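Local coordinates for protein UspA1 (Moraxella catarrhalis, PDB 3NTN) that serves as a trimeric autotransporter adhesin of the bacterial outer membrane that probably binds fibronectin and the host receptor CEACAM1, at residues I6-G12 against G21-A27. Residues are numbered along the deposited sequence; the frame is centred on the assembly and turned at random.
Sequences IENSTVG and GRNSTVA
Three backbone hydrogen bonds join two successive coils of the left-handed parallel beta-roll that forms the head of YadA-like trimeric adhesins: Asn23 N to Glu7 O (2.8 Å), Thr10 N to Ser24 O (3.0 Å) and Val26 N to Thr10 O (2.8 Å). Water 1 bridges the same seam, donating to Asn8 O (2.5 Å) and Ser24 O (2.9 Å) and accepting from Thr10 OG1 (2.8 Å) and Thr25 OG1 (3.2 Å), both threonines being m rotamers. Like residues of the repeated N-S-T-V sequence lie side by side in parallel register, with CA atoms 4.6 Å apart for Asn8 and Asn23 and 4.7 Å for Thr10 and Thr25. Ahead of each strand the chain makes a type II beta turn, Ile6-Ser9 and Gly21-Ser24, with Asn8 and Asn23 at the third position in left-handed backbone conformation. Ser24 OG (p) donates to Gly21 O at 2.5 Å, bracing its turn. The two asparagine side chains, both m, are linked by a weak hydrogen bond from Asn8 ND2 to Asn23 OD1 (3.4 Å), while Asn23 ND2 binds Asp38. Farther out, Glu7 OE2 lies against Arg22 CD (3.5 Å). The valines, both t, point to the sheet face opposite the threonines. A cis peptide precedes Gly12, whose CA sits 3.3 Å from Val26 O; phi is positive, and a CB here would clash with that oxygen. Strand 10-11 is one edge of the chain's parallel sheet and strand 40-42 follows 25-26; Val11 meets Ala19 and Val26 meets Ala34 inside the roll, whereas Thr10 and Thr25 pack on Gly13 and Gly29 of a second subunit.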
ATOM      1  N   ILE B   6      21.438 -16.809 -32.007  1.00 96.23           N
ATOM      2  CA  ILE B   6      22.299 -16.971 -30.811  1.00 96.33           C
ATOM      3  C   ILE B   6      22.023 -18.250 -30.022  1.00 96.90           C
ATOM      4  O   ILE B   6      20.983 -18.889 -30.191  1.00 97.26           O
ATOM      5  CB  ILE B   6      22.168 -15.767 -29.839  1.00 95.47           C
ATOM      6  CG1 ILE B   6      21.472 -14.587 -30.528  1.00 96.03           C
ATOM      7  CG2 ILE B   6      23.529 -15.405 -29.223  1.00 95.05           C
ATOM      8  CD1 ILE B   6      22.255 -13.890 -31.670  1.00 96.10           C
ATOM      9  N   GLU B   7      22.967 -18.615 -29.157  1.00 77.15           N
ATOM     10  CA  GLU B   7      22.807 -19.757 -28.273  1.00 79.35           C
ATOM     11  C   GLU B   7      21.448 -19.704 -27.604  1.00 76.31           C
ATOM     12  O   GLU B   7      21.066 -18.691 -26.992  1.00 73.90           O
ATOM     13  CB  GLU B   7      23.877 -19.755 -27.195  1.00 83.34           C
ATOM     14  CG  GLU B   7      24.370 -21.135 -26.789  1.00 89.65           C
ATOM     15  CD  GLU B   7      25.529 -21.060 -25.812  1.00 95.05           C
ATOM     16  OE1 GLU B   7      26.610 -21.647 -26.107  1.00101.09           O
ATOM     17  OE2 GLU B   7      25.355 -20.395 -24.760  1.00 93.54           O
ATOM     18  N   ASN B   8      20.720 -20.803 -27.781  1.00 76.73           N
ATOM     19  CA  ASN B   8      19.474 -21.091 -27.088  1.00 75.01           C
ATOM     20  C   ASN B   8      18.401 -20.016 -27.229  1.00 70.21           C
ATOM     21  O   ASN B   8      17.551 -19.874 -26.333  1.00 69.80           O
ATOM     22  CB  ASN B   8      19.745 -21.431 -25.611  1.00 78.55           C
ATOM     23  CG  ASN B   8      20.654 -22.639 -25.452  1.00 84.73           C
ATOM     24  OD1 ASN B   8      20.481 -23.652 -26.132  1.00 88.39           O
ATOM     25  ND2 ASN B   8      21.626 -22.538 -24.545  1.00 88.30           N
ATOM     26  N   SER B   9      18.431 -19.268 -28.337  1.00 66.97           N
ATOM     27  CA  SER B   9      17.365 -18.305 -28.579  1.00 63.58           C
ATOM     28  C   SER B   9      16.123 -18.906 -29.316  1.00 62.12           C
ATOM     29  O   SER B   9      16.240 -19.841 -30.128  1.00 62.82           O
ATOM     30  CB  SER B   9      17.898 -17.021 -29.205  1.00 62.16           C
ATOM     31  OG  SER B   9      18.217 -17.187 -30.562  1.00 63.50           O
ATOM     32  N   THR B  10      14.941 -18.385 -28.978  1.00 60.15           N
ATOM     33  CA  THR B  10      13.668 -18.932 -29.459  1.00 59.32           C
ATOM     34  C   THR B  10      12.687 -17.839 -29.881  1.00 57.67           C
ATOM     35  O   THR B  10      12.380 -16.938 -29.097  1.00 55.74           O
ATOM     36  CB  THR B  10      12.987 -19.865 -28.389  1.00 60.94           C
ATOM     37  OG1 THR B  10      13.877 -20.936 -28.052  1.00 63.36           O
ATOM     38  CG2 THR B  10      11.643 -20.457 -28.881  1.00 59.56           C
ATOM     39  N   VAL B  11      12.247 -17.934 -31.145  1.00 59.01           N
ATOM     40  CA  VAL B  11      10.976 -17.387 -31.688  1.00 59.41           C
ATOM     41  C   VAL B  11      10.361 -18.653 -32.323  1.00 61.66           C
ATOM     42  O   VAL B  11      10.906 -19.170 -33.290  1.00 65.26           O
ATOM     43  CB  VAL B  11      11.256 -16.386 -32.826  1.00 59.27           C
ATOM     44  CG1 VAL B  11       9.948 -15.715 -33.290  1.00 60.02           C
ATOM     45  CG2 VAL B  11      12.363 -15.365 -32.434  1.00 58.97           C
ATOM     46  N   GLY B  12       9.248 -19.206 -31.844  1.00 62.89           N
ATOM     47  CA  GLY B  12       8.147 -18.587 -31.156  1.00 59.81           C
ATOM     48  C   GLY B  12       7.140 -18.787 -32.290  1.00 60.55           C
ATOM     49  O   GLY B  12       6.597 -19.884 -32.503  1.00 61.32           O
ATOM     50  N   GLY B  21      19.205 -11.975 -27.968  1.00 56.28           N
ATOM     51  CA  GLY B  21      20.003 -12.202 -26.746  1.00 56.43           C
ATOM     52  C   GLY B  21      20.249 -13.681 -26.568  1.00 57.09           C
ATOM     53  O   GLY B  21      19.380 -14.497 -26.920  1.00 56.14           O
ATOM     54  N   ARG B  22      21.437 -14.048 -26.069  1.00 57.68           N
ATOM     55  CA  ARG B  22      21.680 -15.423 -25.607  1.00 57.69           C
ATOM     56  C   ARG B  22      20.580 -15.894 -24.640  1.00 55.79           C
ATOM     57  O   ARG B  22      20.228 -15.156 -23.726  1.00 54.09           O
ATOM     58  CB  ARG B  22      23.038 -15.489 -24.911  1.00 59.65           C
ATOM     59  CG  ARG B  22      23.612 -16.890 -24.801  1.00 62.49           C
ATOM     60  CD  ARG B  22      25.151 -16.920 -24.567  1.00 70.08           C
ATOM     61  NE  ARG B  22      25.650 -15.956 -23.561  1.00 70.36           N
ATOM     62  CZ  ARG B  22      25.486 -16.072 -22.248  1.00 69.37           C
ATOM     63  NH1 ARG B  22      24.830 -17.119 -21.740  1.00 68.47           N
ATOM     64  NH2 ARG B  22      25.972 -15.135 -21.438  1.00 68.54           N
ATOM     65  N   ASN B  23      20.078 -17.125 -24.826  1.00 56.29           N
ATOM     66  CA  ASN B  23      18.927 -17.702 -24.082  1.00 55.43           C
ATOM     67  C   ASN B  23      17.643 -16.856 -24.109  1.00 54.12           C
ATOM     68  O   ASN B  23      16.745 -17.049 -23.248  1.00 53.41           O
ATOM     69  CB  ASN B  23      19.236 -17.937 -22.587  1.00 55.98           C
ATOM     70  CG  ASN B  23      20.546 -18.648 -22.327  1.00 60.71           C
ATOM     71  OD1 ASN B  23      20.867 -19.683 -22.934  1.00 62.81           O
ATOM     72  ND2 ASN B  23      21.309 -18.112 -21.377  1.00 63.80           N
ATOM     73  N   SER B  24      17.555 -15.881 -25.015  1.00 53.25           N
ATOM     74  CA  SER B  24      16.351 -15.046 -25.060  1.00 51.64           C
ATOM     75  C   SER B  24      15.179 -15.800 -25.749  1.00 50.67           C
ATOM     76  O   SER B  24      15.398 -16.717 -26.547  1.00 51.14           O
ATOM     77  CB  SER B  24      16.615 -13.728 -25.762  1.00 51.06           C
ATOM     78  OG  SER B  24      16.936 -13.987 -27.125  1.00 53.81           O
ATOM     79  N   THR B  25      13.960 -15.371 -25.439  1.00 48.93           N
ATOM     80  CA  THR B  25      12.743 -15.976 -25.922  1.00 48.13           C
ATOM     81  C   THR B  25      11.743 -14.888 -26.339  1.00 47.84           C
ATOM     82  O   THR B  25      11.446 -13.978 -25.568  1.00 49.36           O
ATOM     83  CB  THR B  25      12.099 -16.814 -24.781  1.00 47.68           C
ATOM     84  OG1 THR B  25      13.042 -17.781 -24.289  1.00 48.63           O
ATOM     85  CG2 THR B  25      10.829 -17.542 -25.259  1.00 46.81           C
ATOM     86  N   VAL B  26      11.191 -14.999 -27.526  1.00 47.58           N
ATOM     87  CA  VAL B  26       9.974 -14.289 -27.886  1.00 48.35           C
ATOM     88  C   VAL B  26       8.931 -15.363 -28.294  1.00 48.10           C
ATOM     89  O   VAL B  26       9.089 -16.019 -29.311  1.00 49.29           O
ATOM     90  CB  VAL B  26      10.183 -13.309 -29.101  1.00 48.29           C
ATOM     91  CG1 VAL B  26       8.868 -12.651 -29.481  1.00 49.09           C
ATOM     92  CG2 VAL B  26      11.253 -12.284 -28.813  1.00 48.93           C
ATOM     93  N   ALA B  27       7.883 -15.560 -27.504  1.00 47.73           N
ATOM     94  CA  ALA B  27       6.993 -16.696 -27.744  1.00 46.67           C
ATOM     95  C   ALA B  27       6.075 -16.480 -28.965  1.00 46.92           C
ATOM     96  O   ALA B  27       5.542 -17.453 -29.489  1.00 46.79           O
ATOM     97  CB  ALA B  27       6.171 -17.045 -26.508  1.00 45.57           C
TER
HETATM   98  O   HOH W   1      15.136 -19.542 -25.934  1.00 10.97           O